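Local coordinates for protein phosphoribosylaminoimidazole carboxylase (Treponema denticola, PDB 5C5D) that catalyses the reversible carboxylation of 5-aminoimidazole ribonucleotide by carbon dioxide to 4-carboxy-5-aminoimidazole ribonucleotide, a step of de novo purine biosynthesis, at residues P3-L8 against F28-A33; L61-A66 against A83-P88; F75-V80 against G108-L113. The protein carries 1 engineered substitution. All blocks are in the same frame, centred on the assembly; numbering follows the deposited sequence.

All three contacts belong to one parallel sheet and the helices beside it. Strand order across the sheet is 31-36, 4-9, 60-65, 84-86, 112-113. Contact 1 pairs the first two and contact 2 the third and fourth. Their centres lie about 12 Å apart. Contact 3 sets helix 72-79, the crossover helix of contact 2, against the approach to strand 112-113. Its centre is about 9 Å from that of contact 2 and about 18 Å from that of contact 1. Contact 1 closes before contact 2 opens, whereas contacts 2 and 3 alternate along the chain. All three reach the same neighbouring subunit, contact 3 most extensively, so the 112-113 edge of the sheet lies at a subunit interface.

Contact 1: P3-L8 against F28-A33; sequences PLVIIL and FGIEYA
A33 and V5 bury the most surface in this pairing of two parallel strands, followed by L4 against E31. A33 N donates to V5 O at 2.9 Å. I7 N donates to A33 O at 2.7 Å and 168°. A33 is thus gripped through both backbone polar atoms. One step earlier, V5 N donates to E31 O at 3.0 Å. V5 is held at both its N and its O in turn. The CA-H of Y32 also approaches V5 O, 3.1 Å from Y32 CA to V5 O.

The side chain of V5 leaves on the same face as that of Y32. V5 CG2 lies beside the backbone N (CG1 is anti to it, chi1 175°) and meets I30 CG2 at 3.7 Å. On the face shared with A33, L4 and E31 cross obliquely, and L4 CD1 touches E31 CG at 3.8 Å. The carboxylate of E31 turns to R58 in a salt bridge. A water joins P3 O to E31 N just before the firm pairing begins.

The pairing closes the beta-alpha-beta unit of strand 4-9, helix 15-27 and strand 31-36. V5, I7 and Y32 pack under helix 15-27. L4, I6 and A33 meet Y53 of helix 43-54 on the other face, and strand 60-65 flanks strand 4-9.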
ATOM      1  N   PRO D   3     -31.721  18.333 -20.387  1.00 24.93           N
ATOM      2  CA  PRO D   3     -31.034  17.295 -19.626  1.00 24.56           C
ATOM      3  C   PRO D   3     -31.438  17.223 -18.155  1.00 24.09           C
ATOM      4  O   PRO D   3     -31.948  18.195 -17.596  1.00 23.19           O
ATOM      5  CB  PRO D   3     -29.565  17.683 -19.773  1.00 24.89           C
ATOM      6  CG  PRO D   3     -29.496  18.370 -21.122  1.00 26.02           C
ATOM      7  CD  PRO D   3     -30.778  19.168 -21.154  1.00 26.60           C
ATOM      8  N   LEU D   4     -31.215  16.054 -17.559  1.00 23.46           N
ATOM      9  CA  LEU D   4     -31.489  15.805 -16.154  1.00 22.18           C
ATOM     10  C   LEU D   4     -30.359  14.962 -15.577  1.00 21.48           C
ATOM     11  O   LEU D   4     -29.958  13.975 -16.174  1.00 21.11           O
ATOM     12  CB  LEU D   4     -32.824  15.071 -15.976  1.00 24.54           C
ATOM     13  CG  LEU D   4     -33.160  14.711 -14.540  1.00 23.96           C
ATOM     14  CD1 LEU D   4     -33.338  15.991 -13.743  1.00 24.49           C
ATOM     15  CD2 LEU D   4     -34.417  13.857 -14.476  1.00 26.69           C
ATOM     16  N   VAL D   5     -29.861  15.328 -14.405  1.00 18.88           N
ATOM     17  CA  VAL D   5     -28.887  14.517 -13.714  1.00 18.46           C
ATOM     18  C   VAL D   5     -29.510  14.054 -12.409  1.00 22.50           C
ATOM     19  O   VAL D   5     -29.942  14.870 -11.609  1.00 22.44           O
ATOM     20  CB  VAL D   5     -27.602  15.284 -13.396  1.00 20.74           C
ATOM     21  CG1 VAL D   5     -26.656  14.426 -12.556  1.00 20.05           C
ATOM     22  CG2 VAL D   5     -26.900  15.722 -14.667  1.00 19.40           C
ATOM     23  N   ILE D   6     -29.549  12.748 -12.207  1.00 20.31           N
ATOM     24  CA  ILE D   6     -30.074  12.184 -10.993  1.00 20.27           C
ATOM     25  C   ILE D   6     -28.879  11.881 -10.115  1.00 19.45           C
ATOM     26  O   ILE D   6     -28.038  11.070 -10.472  1.00 18.49           O
ATOM     27  CB  ILE D   6     -30.877  10.895 -11.241  1.00 20.91           C
ATOM     28  CG1 ILE D   6     -32.082  11.166 -12.156  1.00 20.52           C
ATOM     29  CG2 ILE D   6     -31.294  10.298  -9.910  1.00 22.01           C
ATOM     30  CD1 ILE D   6     -31.792  11.098 -13.662  1.00 21.21           C
ATOM     31  N   ILE D   7     -28.836  12.533  -8.960  1.00 18.77           N
ATOM     32  CA  ILE D   7     -27.778  12.303  -7.981  1.00 19.83           C
ATOM     33  C   ILE D   7     -28.327  11.370  -6.944  1.00 19.77           C
ATOM     34  O   ILE D   7     -29.220  11.754  -6.184  1.00 24.01           O
ATOM     35  CB  ILE D   7     -27.320  13.608  -7.327  1.00 21.45           C
ATOM     36  CG1 ILE D   7     -26.886  14.596  -8.403  1.00 23.76           C
ATOM     37  CG2 ILE D   7     -26.170  13.333  -6.345  1.00 18.48           C
ATOM     38  CD1 ILE D   7     -26.605  15.996  -7.867  1.00 23.32           C
ATOM     39  N   LEU D   8     -27.845  10.131  -6.928  1.00 18.54           N
ATOM     40  CA  LEU D   8     -28.371   9.105  -6.026  1.00 18.92           C
ATOM     41  C   LEU D   8     -27.308   8.658  -5.045  1.00 19.01           C
ATOM     42  O   LEU D   8     -26.225   8.205  -5.450  1.00 19.18           O
ATOM     43  CB  LEU D   8     -28.885   7.902  -6.827  1.00 20.20           C
ATOM     44  CG  LEU D   8     -29.312   6.710  -5.974  1.00 23.13           C
ATOM     45  CD1 LEU D   8     -30.449   7.049  -5.020  1.00 25.88           C
ATOM     46  CD2 LEU D   8     -29.694   5.554  -6.885  1.00 23.94           C
ATOM     47  N   PHE D  28     -23.902  25.291 -14.339  1.00 30.63           N
ATOM     48  CA  PHE D  28     -23.985  24.938 -15.767  1.00 26.55           C
ATOM     49  C   PHE D  28     -25.404  25.002 -16.335  1.00 31.86           C
ATOM     50  O   PHE D  28     -25.606  24.804 -17.546  1.00 34.51           O
ATOM     51  CB  PHE D  28     -23.438  23.526 -16.016  1.00 25.32           C
ATOM     52  CG  PHE D  28     -21.977  23.365 -15.697  1.00 28.89           C
ATOM     53  CD1 PHE D  28     -21.025  24.050 -16.419  1.00 33.29           C
ATOM     54  CD2 PHE D  28     -21.553  22.502 -14.691  1.00 27.70           C
ATOM     55  CE1 PHE D  28     -19.684  23.899 -16.131  1.00 33.13           C
ATOM     56  CE2 PHE D  28     -20.206  22.338 -14.402  1.00 29.60           C
ATOM     57  CZ  PHE D  28     -19.272  23.047 -15.117  1.00 30.60           C
ATOM     58  N   GLY D  29     -26.385  25.265 -15.477  1.00 29.88           N
ATOM     59  CA  GLY D  29     -27.765  25.375 -15.908  1.00 31.40           C
ATOM     60  C   GLY D  29     -28.435  24.023 -16.156  1.00 30.30           C
ATOM     61  O   GLY D  29     -29.363  23.896 -16.970  1.00 32.61           O
ATOM     62  N   ILE D  30     -27.980  23.019 -15.426  1.00 22.27           N
ATOM     63  CA  ILE D  30     -28.436  21.637 -15.603  1.00 24.22           C
ATOM     64  C   ILE D  30     -29.326  21.212 -14.441  1.00 22.38           C
ATOM     65  O   ILE D  30     -28.921  21.266 -13.272  1.00 24.59           O
ATOM     66  CB  ILE D  30     -27.231  20.662 -15.727  1.00 24.32           C
ATOM     67  CG1 ILE D  30     -26.444  20.960 -17.002  1.00 21.78           C
ATOM     68  CG2 ILE D  30     -27.702  19.212 -15.718  1.00 26.66           C
ATOM     69  CD1 ILE D  30     -25.067  20.343 -17.060  1.00 20.76           C
ATOM     70  N   GLU D  31     -30.547  20.791 -14.769  1.00 21.49           N
ATOM     71  CA  GLU D  31     -31.471  20.330 -13.741  1.00 23.52           C
ATOM     72  C   GLU D  31     -30.933  19.067 -13.098  1.00 24.32           C
ATOM     73  O   GLU D  31     -30.428  18.168 -13.798  1.00 24.44           O
ATOM     74  CB  GLU D  31     -32.871  20.056 -14.314  1.00 23.65           C
ATOM     75  CG  GLU D  31     -33.898  19.700 -13.222  1.00 29.73           C
ATOM     76  CD  GLU D  31     -35.318  19.472 -13.743  1.00 35.00           C
ATOM     77  OE1 GLU D  31     -35.593  19.689 -14.943  1.00 32.27           O
ATOM     78  OE2 GLU D  31     -36.157  19.067 -12.921  1.00 40.22           O
ATOM     79  N   TYR D  32     -31.131  18.964 -11.783  1.00 25.38           N
ATOM     80  CA  TYR D  32     -30.729  17.774 -11.028  1.00 23.19           C
ATOM     81  C   TYR D  32     -31.848  17.335 -10.070  1.00 23.13           C
ATOM     82  O   TYR D  32     -32.773  18.106  -9.743  1.00 25.33           O
ATOM     83  CB  TYR D  32     -29.422  18.018 -10.244  1.00 23.23           C
ATOM     84  CG  TYR D  32     -29.579  19.081  -9.195  1.00 24.59           C
ATOM     85  CD1 TYR D  32     -30.142  18.777  -7.973  1.00 25.75           C
ATOM     86  CD2 TYR D  32     -29.153  20.379  -9.427  1.00 27.99           C
ATOM     87  CE1 TYR D  32     -30.315  19.752  -7.005  1.00 29.10           C
ATOM     88  CE2 TYR D  32     -29.301  21.352  -8.467  1.00 25.59           C
ATOM     89  CZ  TYR D  32     -29.895  21.028  -7.255  1.00 30.98           C
ATOM     90  OH  TYR D  32     -30.069  21.977  -6.268  1.00 35.67           O
ATOM     91  N   ALA D  33     -31.787  16.067  -9.687  1.00 22.32           N
ATOM     92  CA  ALA D  33     -32.608  15.524  -8.622  1.00 25.13           C
ATOM     93  C   ALA D  33     -31.674  14.858  -7.647  1.00 25.11           C
ATOM     94  O   ALA D  33     -30.709  14.257  -8.063  1.00 27.90           O
ATOM     95  CB  ALA D  33     -33.601  14.537  -9.170  1.00 25.80           C
TER
HETATM   96  O   HOH W   1     -31.459  20.823 -17.488  1.00 24.99           O

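Contact 2: L61-A66 against A83-P88; sequences LYITIA and ATIACP
I63 and I85 carry CG1 in the same setting, anti to the carbonyl carbon (chi1 near -60° in both). Paired in register on one face of the sheet, with the same chi1, they lie side by side and point the same way. I63 CG1 rests on I85 CB at 4.0 Å, and I63 CG2 reaches C87 CB. Before them in the strands, L61 CD2 packs on A83 CB at 3.8 Å. On the face opposite the isoleucines, T64 and T84 both hold OG1 between the backbone N and the carbonyl carbon (chi1 49° and 73°). Their hydroxyls share one bridging water, 2.8 Å from T64 OG1 and 2.7 Å from T84 OG1. The water donates to T84 OG1. T84 CG2 touches Y62 CB on this face.

Three backbone bonds join the strands in parallel. I85 N donates to Y62 O at 2.8 Å, T64 N to I85 O at 2.8 Å, and C87 N to T64 O at 3.0 Å. This pairing closes the beta-alpha-beta crossover through helix 72-79. The hydroxyls have partners on that helix: S73 OG for T64 OG1 and D77 OD1 for T84 OG1. Beyond the strands, I65 packs on the substrate-binding residue D14, and C87 O accepts from H17.

The two faces differ in chemistry. The isoleucine face is apolar, and I63 meets helix 15-27 there. The threonine face buries hydroxyls and water. The hydroxyls of T64 and T84 are satisfied by the shared water and by S73 and D77 of helix 72-79. Y62 N is buried without a partner.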
ATOM      1  N   LEU D  61     -28.303  11.537 -16.958  1.00 17.24           N
ATOM      2  CA  LEU D  61     -27.155  10.884 -16.358  1.00 16.96           C
ATOM      3  C   LEU D  61     -27.482  10.595 -14.899  1.00 17.42           C
ATOM      4  O   LEU D  61     -28.246  11.327 -14.290  1.00 19.08           O
ATOM      5  CB  LEU D  61     -25.898  11.744 -16.450  1.00 17.54           C
ATOM      6  CG  LEU D  61     -25.334  11.930 -17.847  1.00 18.85           C
ATOM      7  CD1 LEU D  61     -24.227  12.946 -17.779  1.00 19.16           C
ATOM      8  CD2 LEU D  61     -24.824  10.626 -18.453  1.00 21.62           C
ATOM      9  N   TYR D  62     -26.901   9.527 -14.367  1.00 15.32           N
ATOM     10  CA  TYR D  62     -26.961   9.251 -12.944  1.00 15.69           C
ATOM     11  C   TYR D  62     -25.581   9.431 -12.364  1.00 16.68           C
ATOM     12  O   TYR D  62     -24.621   8.920 -12.934  1.00 18.54           O
ATOM     13  CB  TYR D  62     -27.470   7.828 -12.703  1.00 17.79           C
ATOM     14  CG  TYR D  62     -28.857   7.593 -13.259  1.00 18.46           C
ATOM     15  CD1 TYR D  62     -29.045   7.319 -14.605  1.00 21.33           C
ATOM     16  CD2 TYR D  62     -29.974   7.620 -12.439  1.00 20.55           C
ATOM     17  CE1 TYR D  62     -30.316   7.111 -15.118  1.00 21.62           C
ATOM     18  CE2 TYR D  62     -31.227   7.394 -12.925  1.00 22.67           C
ATOM     19  CZ  TYR D  62     -31.405   7.132 -14.273  1.00 21.71           C
ATOM     20  OH  TYR D  62     -32.663   6.923 -14.810  1.00 22.31           O
ATOM     21  N   ILE D  63     -25.486  10.154 -11.255  1.00 15.37           N
ATOM     22  CA  ILE D  63     -24.230  10.256 -10.503  1.00 16.99           C
ATOM     23  C   ILE D  63     -24.482   9.534  -9.188  1.00 18.79           C
ATOM     24  O   ILE D  63     -25.359   9.930  -8.413  1.00 18.95           O
ATOM     25  CB  ILE D  63     -23.789  11.704 -10.284  1.00 17.07           C
ATOM     26  CG1 ILE D  63     -23.551  12.403 -11.618  1.00 18.92           C
ATOM     27  CG2 ILE D  63     -22.525  11.756  -9.422  1.00 17.57           C
ATOM     28  CD1 ILE D  63     -23.203  13.911 -11.460  1.00 18.01           C
ATOM     29  N   THR D  64     -23.710   8.481  -8.934  1.00 15.46           N
ATOM     30  CA  THR D  64     -23.943   7.598  -7.804  1.00 15.89           C
ATOM     31  C   THR D  64     -22.871   7.736  -6.740  1.00 16.09           C
ATOM     32  O   THR D  64     -21.683   7.710  -7.015  1.00 18.10           O
ATOM     33  CB  THR D  64     -24.036   6.155  -8.287  1.00 20.37           C
ATOM     34  OG1 THR D  64     -22.900   5.898  -9.143  1.00 19.40           O
ATOM     35  CG2 THR D  64     -25.359   5.954  -9.035  1.00 22.00           C
ATOM     36  N   ILE D  65     -23.345   7.955  -5.527  1.00 16.49           N
ATOM     37  CA  ILE D  65     -22.496   8.248  -4.367  1.00 15.82           C
ATOM     38  C   ILE D  65     -22.656   7.216  -3.268  1.00 19.09           C
ATOM     39  O   ILE D  65     -23.702   7.138  -2.672  1.00 21.21           O
ATOM     40  CB  ILE D  65     -22.866   9.597  -3.761  1.00 17.88           C
ATOM     41  CG1 ILE D  65     -22.728  10.707  -4.811  1.00 18.86           C
ATOM     42  CG2 ILE D  65     -21.979   9.942  -2.582  1.00 18.43           C
ATOM     43  CD1 ILE D  65     -23.458  11.985  -4.369  1.00 19.63           C
ATOM     44  N   ALA D  66     -21.626   6.424  -2.995  1.00 17.42           N
ATOM     45  CA  ALA D  66     -21.713   5.457  -1.922  1.00 17.69           C
ATOM     46  C   ALA D  66     -20.349   5.298  -1.281  1.00 19.17           C
ATOM     47  O   ALA D  66     -19.353   5.129  -1.988  1.00 20.23           O
ATOM     48  CB  ALA D  66     -22.207   4.135  -2.419  1.00 21.01           C
ATOM     49  N   ALA D  83     -25.404   6.302 -19.736  1.00 17.39           N
ATOM     50  CA  ALA D  83     -24.189   6.355 -18.930  1.00 15.89           C
ATOM     51  C   ALA D  83     -24.458   6.763 -17.492  1.00 18.17           C
ATOM     52  O   ALA D  83     -25.461   7.429 -17.176  1.00 19.55           O
ATOM     53  CB  ALA D  83     -23.223   7.323 -19.562  1.00 17.44           C
ATOM     54  N   THR D  84     -23.532   6.369 -16.629  1.00 17.24           N
ATOM     55  CA  THR D  84     -23.533   6.802 -15.244  1.00 15.99           C
ATOM     56  C   THR D  84     -22.140   7.202 -14.826  1.00 14.98           C
ATOM     57  O   THR D  84     -21.159   6.859 -15.473  1.00 16.43           O
ATOM     58  CB  THR D  84     -24.041   5.706 -14.285  1.00 18.77           C
ATOM     59  OG1 THR D  84     -23.060   4.671 -14.124  1.00 17.94           O
ATOM     60  CG2 THR D  84     -25.329   5.066 -14.802  1.00 18.86           C
ATOM     61  N   ILE D  85     -22.091   7.940 -13.732  1.00 15.45           N
ATOM     62  CA  ILE D  85     -20.843   8.468 -13.145  1.00 14.31           C
ATOM     63  C   ILE D  85     -20.794   8.068 -11.667  1.00 15.92           C
ATOM     64  O   ILE D  85     -21.745   8.304 -10.937  1.00 17.48           O
ATOM     65  CB  ILE D  85     -20.803   9.999 -13.271  1.00 14.65           C
ATOM     66  CG1 ILE D  85     -20.810  10.434 -14.733  1.00 16.95           C
ATOM     67  CG2 ILE D  85     -19.591  10.609 -12.517  1.00 17.55           C
ATOM     68  CD1 ILE D  85     -21.077  11.909 -14.922  1.00 20.30           C
ATOM     69  N   ALA D  86     -19.695   7.449 -11.237  1.00 14.76           N
ATOM     70  CA  ALA D  86     -19.451   7.178  -9.815  1.00 15.07           C
ATOM     71  C   ALA D  86     -18.632   8.298  -9.223  1.00 15.98           C
ATOM     72  O   ALA D  86     -17.583   8.611  -9.746  1.00 16.25           O
ATOM     73  CB  ALA D  86     -18.706   5.874  -9.642  1.00 16.43           C
ATOM     74  N   CYS D  87     -19.088   8.857  -8.115  1.00 16.73           N
ATOM     75  CA  CYS D  87     -18.327   9.881  -7.420  1.00 15.24           C
ATOM     76  C   CYS D  87     -18.440   9.580  -5.934  1.00 16.70           C
ATOM     77  O   CYS D  87     -19.291  10.146  -5.234  1.00 19.08           O
ATOM     78  CB  CYS D  87     -18.846  11.261  -7.764  1.00 16.89           C
ATOM     79  SG  CYS D  87     -17.832  12.580  -7.029  1.00 19.15           S
ATOM     80  N   PRO D  88     -17.584   8.664  -5.440  1.00 16.80           N
ATOM     81  CA  PRO D  88     -17.700   8.251  -4.053  1.00 17.77           C
ATOM     82  C   PRO D  88     -17.219   9.371  -3.124  1.00 18.51           C
ATOM     83  O   PRO D  88     -16.405  10.205  -3.547  1.00 16.70           O
ATOM     84  CB  PRO D  88     -16.803   7.021  -3.975  1.00 18.23           C
ATOM     85  CG  PRO D  88     -15.768   7.238  -5.020  1.00 16.71           C
ATOM     86  CD  PRO D  88     -16.523   7.919  -6.150  1.00 17.49           C
TER
HETATM   87  O   HOH W   2     -23.390   4.356 -11.423  1.00 21.02           O

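Contact 3: F75-V80 against G108-L113; sequences FVDGFV and GISPAL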
ATOM      1  N   PHE D  75     -24.692  -1.301  -9.430  1.00 19.86           N
ATOM      2  CA  PHE D  75     -26.096  -1.698  -9.425  1.00 19.28           C
ATOM      3  C   PHE D  75     -26.907  -0.817 -10.337  1.00 21.14           C
ATOM      4  O   PHE D  75     -27.659  -1.288 -11.179  1.00 21.52           O
ATOM      5  CB  PHE D  75     -26.614  -1.620  -8.008  1.00 20.59           C
ATOM      6  CG  PHE D  75     -28.035  -2.044  -7.857  1.00 31.97           C
ATOM      7  CD1 PHE D  75     -28.362  -3.384  -7.809  1.00 41.74           C
ATOM      8  CD2 PHE D  75     -29.041  -1.109  -7.756  1.00 34.54           C
ATOM      9  CE1 PHE D  75     -29.680  -3.785  -7.664  1.00 45.88           C
ATOM     10  CE2 PHE D  75     -30.372  -1.508  -7.606  1.00 41.17           C
ATOM     11  CZ  PHE D  75     -30.680  -2.840  -7.558  1.00 43.76           C
ATOM     12  N   VAL D  76     -26.720   0.481 -10.180  1.00 18.97           N
ATOM     13  CA  VAL D  76     -27.435   1.442 -11.004  1.00 19.18           C
ATOM     14  C   VAL D  76     -26.967   1.334 -12.454  1.00 20.37           C
ATOM     15  O   VAL D  76     -27.772   1.313 -13.372  1.00 20.15           O
ATOM     16  CB  VAL D  76     -27.218   2.870 -10.496  1.00 20.59           C
ATOM     17  CG1 VAL D  76     -27.792   3.909 -11.464  1.00 21.62           C
ATOM     18  CG2 VAL D  76     -27.834   3.040  -9.096  1.00 20.40           C
ATOM     19  N   ASP D  77     -25.652   1.279 -12.662  1.00 17.43           N
ATOM     20  CA  ASP D  77     -25.122   1.149 -14.011  1.00 17.37           C
ATOM     21  C   ASP D  77     -25.623  -0.105 -14.743  1.00 21.98           C
ATOM     22  O   ASP D  77     -25.873  -0.081 -15.960  1.00 21.57           O
ATOM     23  CB  ASP D  77     -23.599   1.133 -13.982  1.00 18.10           C
ATOM     24  CG  ASP D  77     -23.029   1.372 -15.326  1.00 20.76           C
ATOM     25  OD1 ASP D  77     -22.901   2.560 -15.711  1.00 21.68           O
ATOM     26  OD2 ASP D  77     -22.741   0.363 -15.999  1.00 21.38           O
ATOM     27  N   GLY D  78     -25.813  -1.205 -14.020  1.00 19.51           N
ATOM     28  CA  GLY D  78     -26.340  -2.406 -14.639  1.00 17.62           C
ATOM     29  C   GLY D  78     -27.817  -2.341 -14.984  1.00 20.29           C
ATOM     30  O   GLY D  78     -28.303  -3.123 -15.792  1.00 22.58           O
ATOM     31  N   PHE D  79     -28.525  -1.411 -14.364  1.00 20.94           N
ATOM     32  CA  PHE D  79     -29.966  -1.281 -14.556  1.00 19.19           C
ATOM     33  C   PHE D  79     -30.340  -0.285 -15.664  1.00 22.16           C
ATOM     34  O   PHE D  79     -31.203  -0.577 -16.511  1.00 23.48           O
ATOM     35  CB  PHE D  79     -30.624  -0.852 -13.244  1.00 22.35           C
ATOM     36  CG  PHE D  79     -32.126  -0.898 -13.308  1.00 26.58           C
ATOM     37  CD1 PHE D  79     -32.803  -2.060 -12.978  1.00 29.95           C
ATOM     38  CD2 PHE D  79     -32.845   0.187 -13.769  1.00 25.67           C
ATOM     39  CE1 PHE D  79     -34.177  -2.129 -13.087  1.00 30.68           C
ATOM     40  CE2 PHE D  79     -34.227   0.125 -13.879  1.00 27.27           C
ATOM     41  CZ  PHE D  79     -34.883  -1.039 -13.534  1.00 29.09           C
ATOM     42  N   VAL D  80     -29.726   0.898 -15.659  1.00 19.00           N
ATOM     43  CA  VAL D  80     -30.175   1.973 -16.549  1.00 19.00           C
ATOM     44  C   VAL D  80     -29.557   1.828 -17.931  1.00 19.24           C
ATOM     45  O   VAL D  80     -28.549   1.133 -18.106  1.00 22.14           O
ATOM     46  CB  VAL D  80     -29.845   3.374 -15.978  1.00 17.54           C
ATOM     47  CG1 VAL D  80     -30.433   3.564 -14.593  1.00 19.70           C
ATOM     48  CG2 VAL D  80     -28.332   3.604 -15.868  1.00 19.47           C
ATOM     49  N   GLY D 108     -18.737  -5.099 -18.795  1.00 21.21           N
ATOM     50  CA  GLY D 108     -20.156  -4.890 -19.009  1.00 18.49           C
ATOM     51  C   GLY D 108     -20.832  -3.967 -18.032  1.00 20.50           C
ATOM     52  O   GLY D 108     -22.031  -3.705 -18.152  1.00 20.99           O
ATOM     53  N   ILE D 109     -20.053  -3.446 -17.086  1.00 18.34           N
ATOM     54  CA  ILE D 109     -20.524  -2.486 -16.094  1.00 16.87           C
ATOM     55  C   ILE D 109     -19.553  -1.319 -16.183  1.00 18.89           C
ATOM     56  O   ILE D 109     -18.356  -1.471 -15.900  1.00 20.47           O
ATOM     57  CB  ILE D 109     -20.563  -3.111 -14.670  1.00 16.36           C
ATOM     58  CG1 ILE D 109     -21.639  -4.192 -14.624  1.00 19.94           C
ATOM     59  CG2 ILE D 109     -20.819  -2.075 -13.598  1.00 17.88           C
ATOM     60  CD1 ILE D 109     -23.087  -3.687 -14.818  1.00 22.88           C
ATOM     61  N   SER D 110     -20.033  -0.168 -16.634  1.00 17.15           N
ATOM     62  CA  SER D 110     -19.102   0.883 -17.097  1.00 17.99           C
ATOM     63  C   SER D 110     -19.332   2.274 -16.512  1.00 17.79           C
ATOM     64  O   SER D 110     -19.337   3.245 -17.248  1.00 18.50           O
ATOM     65  CB  SER D 110     -19.177   0.966 -18.629  1.00 17.96           C
ATOM     66  OG  SER D 110     -20.472   1.367 -19.040  1.00 19.64           O
ATOM     67  N   PRO D 111     -19.510   2.387 -15.178  1.00 15.79           N
ATOM     68  CA  PRO D 111     -19.631   3.747 -14.647  1.00 16.24           C
ATOM     69  C   PRO D 111     -18.337   4.524 -14.819  1.00 19.50           C
ATOM     70  O   PRO D 111     -17.261   3.946 -14.674  1.00 20.29           O
ATOM     71  CB  PRO D 111     -19.951   3.511 -13.176  1.00 17.69           C
ATOM     72  CG  PRO D 111     -19.395   2.166 -12.891  1.00 19.46           C
ATOM     73  CD  PRO D 111     -19.573   1.382 -14.104  1.00 16.78           C
ATOM     74  N   ALA D 112     -18.439   5.795 -15.163  1.00 16.48           N
ATOM     75  CA  ALA D 112     -17.305   6.721 -15.197  1.00 15.37           C
ATOM     76  C   ALA D 112     -16.887   7.090 -13.784  1.00 17.19           C
ATOM     77  O   ALA D 112     -17.683   7.664 -13.059  1.00 21.11           O
ATOM     78  CB  ALA D 112     -17.707   7.963 -15.938  1.00 17.05           C
ATOM     79  N   LEU D 113     -15.651   6.801 -13.380  1.00 12.75           N
ATOM     80  CA  LEU D 113     -15.217   7.191 -12.044  1.00 14.34           C
ATOM     81  C   LEU D 113     -14.543   8.565 -12.067  1.00 16.16           C
ATOM     82  O   LEU D 113     -13.659   8.818 -12.904  1.00 16.56           O
ATOM     83  CB  LEU D 113     -14.242   6.169 -11.500  1.00 14.12           C
ATOM     84  CG  LEU D 113     -13.697   6.429 -10.093  1.00 15.99           C
ATOM     85  CD1 LEU D 113     -14.794   6.574  -9.026  1.00 16.20           C
ATOM     86  CD2 LEU D 113     -12.751   5.283  -9.777  1.00 21.90           C
TER
HETATM   87  O   HOH W   3     -21.958   4.019 -17.799  1.00 19.04           O
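D77 and S110 supply the direct hydrogen bond of the contact. S110 N donates to D77 OD2 at 2.8 Å and 158°. The donor sits above the carboxylate, 53° out of its plane. With CG anti to the backbone N (chi1 -164°), the carboxylate carbon of D77 stands out from the helix toward the loop. A water adds a second polar link, donating to D77 OD1 at 2.7 Å and to S110 O at 2.8 Å.

Van der Waals contacts add to this. P111 CD lies against D77 CG at 3.7 Å. I109 CD1 sits close on the bare G78 CA, at 3.5 Å.

Both carboxylate oxygens have further partners. D77 OD1 is hydrogen-bonded to T84 OG1 on strand 84-86, and D77 OD2 forms a salt bridge with R126 of a neighbouring subunit. D77 is buried, so the arginine probably balances its negative charge. One aspartate thus ties the C-terminal part of helix 72-79 to the loop leading into strand 112-113, to the sheet and to the subunit interface.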